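Local coordinates for protein glycerol-3-phosphate dehydrogenase [NAD(P)+] (Coxiella burnetii, PDB 3K96) that probably catalyses the NAD(P)H-dependent reduction of dihydroxyacetone phosphate to sn-glycerol 3-phosphate, the key precursor for phospholipid synthesis, at residues 216-221 with 329-334. Residues are numbered along the deposited sequence; the frame is centred on the assembly and turned at random.
Sequences KNILAI and FQVHRI
Val331 reaches from helix 326-336 to Ile218 and Ile221 of helix 206-228, a small apolar helix-helix contact in the all-helical C-terminal part of this glycerol-3-phosphate dehydrogenase, apart from the Rossmann-type N-terminal sheet. The CA atoms of Ile218 and Val331 lie 7.3 Å apart, and one valine serves two isoleucines a turn apart. From CA, the CB of Val331 heads toward helix 206-228 and there splits. Its CG1, anti to the backbone N (chi1 173°), goes to the CG2 methyl of Ile221, 4.1 Å away; the two side chains cross at about a right angle and meet through these methyls. Its CG2, on the branch beside the backbone N, turns to Ile218 and lies 4.0 Å from the carbonyl O of that residue, while the two CG2 methyls of Ile218 and Val331 stand 4.4 Å apart. All three residues are buried. Ile218 also packs on Thr311 of helix 307-320, and Ile221 on Phe284 of helix 280-290. On the other side of helix 326-336, in one of the deposited conformers, Arg333 NH1 donates to Gln330 OE1 and forms a salt bridge with Glu347 OE1, to which Gln330 NE2 is hydrogen-bonded. Helix 206-228 carries Lys216, the predicted proton acceptor, one turn before Ala220; its NZ is hydrogen-bonded to Thr273 and makes a weak bond to Asn217 OD1 at 3.2 Å, and its backbone O accepts the N-H of Ala220, with 2.9 Å between Lys216 O and Ala220 N.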
# COMPACT_ATOMS: atom_id res chain seq x y z
N LYS A 216 11.30 6.05 -0.19
CA LYS A 216 10.25 5.50 -1.04
C LYS A 216 10.65 5.19 -2.48
O LYS A 216 10.18 4.20 -3.03
CB LYS A 216 9.02 6.39 -1.07
CG LYS A 216 9.29 7.73 -1.68
CD LYS A 216 8.21 8.08 -2.60
CE LYS A 216 8.53 9.33 -3.38
NZ LYS A 216 7.72 9.28 -4.63
N ASN A 217 11.50 6.01 -3.09
CA ASN A 217 11.92 5.77 -4.47
C ASN A 217 12.87 4.60 -4.63
O ASN A 217 12.95 4.01 -5.69
CB ASN A 217 12.55 7.00 -5.08
CG ASN A 217 11.55 8.08 -5.38
OD1 ASN A 217 10.36 7.82 -5.63
ND2 ASN A 217 12.02 9.31 -5.41
N ILE A 218 13.60 4.31 -3.57
CA ILE A 218 14.48 3.16 -3.53
C ILE A 218 13.57 1.91 -3.56
O ILE A 218 13.82 0.94 -4.29
CB ILE A 218 15.28 3.12 -2.20
CG1 ILE A 218 16.16 4.39 -2.03
CG2 ILE A 218 16.12 1.84 -2.14
CD1 ILE A 218 16.80 4.52 -0.63
N LEU A 219 12.50 1.95 -2.77
CA LEU A 219 11.55 0.83 -2.73
C LEU A 219 10.80 0.71 -4.06
O LEU A 219 10.47 -0.40 -4.49
CB LEU A 219 10.61 0.96 -1.54
CG LEU A 219 11.37 1.05 -0.20
CD1 LEU A 219 10.42 1.19 1.01
CD2 LEU A 219 12.28 -0.15 -0.01
N ALA A 220 10.56 1.84 -4.72
CA ALA A 220 9.91 1.85 -6.02
C ALA A 220 10.79 1.12 -7.04
O ALA A 220 10.29 0.40 -7.89
CB ALA A 220 9.64 3.29 -6.48
N ILE A 221 12.11 1.31 -6.94
CA ILE A 221 13.01 0.61 -7.84
C ILE A 221 12.94 -0.88 -7.53
O ILE A 221 12.80 -1.69 -8.45
CB ILE A 221 14.44 1.10 -7.74
CG1 ILE A 221 14.54 2.56 -8.24
CG2 ILE A 221 15.37 0.22 -8.58
CD1 ILE A 221 15.98 3.12 -8.11
N PHE A 329 19.98 -2.09 0.54
CA PHE A 329 21.28 -2.67 0.29
C PHE A 329 21.31 -3.53 -0.96
O PHE A 329 22.29 -3.49 -1.70
CB PHE A 329 21.78 -3.45 1.51
CG PHE A 329 22.33 -2.56 2.58
CD1 PHE A 329 23.59 -2.80 3.12
CD2 PHE A 329 21.62 -1.43 3.00
CE1 PHE A 329 24.11 -1.96 4.10
CE2 PHE A 329 22.13 -0.60 3.97
CZ PHE A 329 23.38 -0.86 4.53
N GLN A 330 20.25 -4.30 -1.21
CA GLN A 330 20.19 -5.12 -2.42
C GLN A 330 20.13 -4.24 -3.65
O GLN A 330 20.82 -4.49 -4.64
CB GLN A 330 18.99 -6.06 -2.41
CG GLN A 330 19.13 -7.25 -1.50
CD GLN A 330 20.12 -8.29 -2.01
OE1 GLN A 330 21.27 -7.97 -2.31
NE2 GLN A 330 19.68 -9.54 -2.08
N VAL A 331 19.33 -3.18 -3.61
CA VAL A 331 19.26 -2.27 -4.76
C VAL A 331 20.66 -1.71 -5.04
O VAL A 331 21.12 -1.68 -6.18
CB VAL A 331 18.22 -1.15 -4.60
CG1 VAL A 331 18.32 -0.14 -5.75
CG2 VAL A 331 16.82 -1.74 -4.53
N HIS A 332 21.36 -1.31 -3.98
CA HIS A 332 22.72 -0.79 -4.13
C HIS A 332 23.63 -1.83 -4.81
O HIS A 332 24.45 -1.47 -5.66
CB HIS A 332 23.30 -0.37 -2.77
CG HIS A 332 24.52 0.48 -2.87
ND1 HIS A 332 25.80 -0.04 -2.86
CD2 HIS A 332 24.66 1.83 -3.02
CE1 HIS A 332 26.67 0.96 -2.98
NE2 HIS A 332 26.00 2.10 -3.09
N ARG A 333 23.49 -3.10 -4.41
CA ARG A 333 24.29 -4.19 -4.99
C ARG A 333 23.96 -4.37 -6.47
O ARG A 333 24.84 -4.61 -7.29
CB ARG A 333 24.05 -5.51 -4.25
CG ARG A 333 24.42 -5.54 -2.76
CD ARG A 333 24.06 -6.91 -2.13
NE ARG A 333 24.91 -7.97 -2.64
CZ ARG A 333 24.66 -9.28 -2.56
NH1 ARG A 333 23.53 -9.76 -2.02
NH2 ARG A 333 25.54 -10.11 -3.07
N ILE A 334 22.69 -4.25 -6.81
CA ILE A 334 22.26 -4.39 -8.18
C ILE A 334 22.89 -3.30 -9.03
O ILE A 334 23.35 -3.54 -10.14
CB ILE A 334 20.72 -4.35 -8.26
CG1 ILE A 334 20.16 -5.65 -7.69
CG2 ILE A 334 20.25 -4.19 -9.70
CD1 ILE A 334 18.65 -5.67 -7.54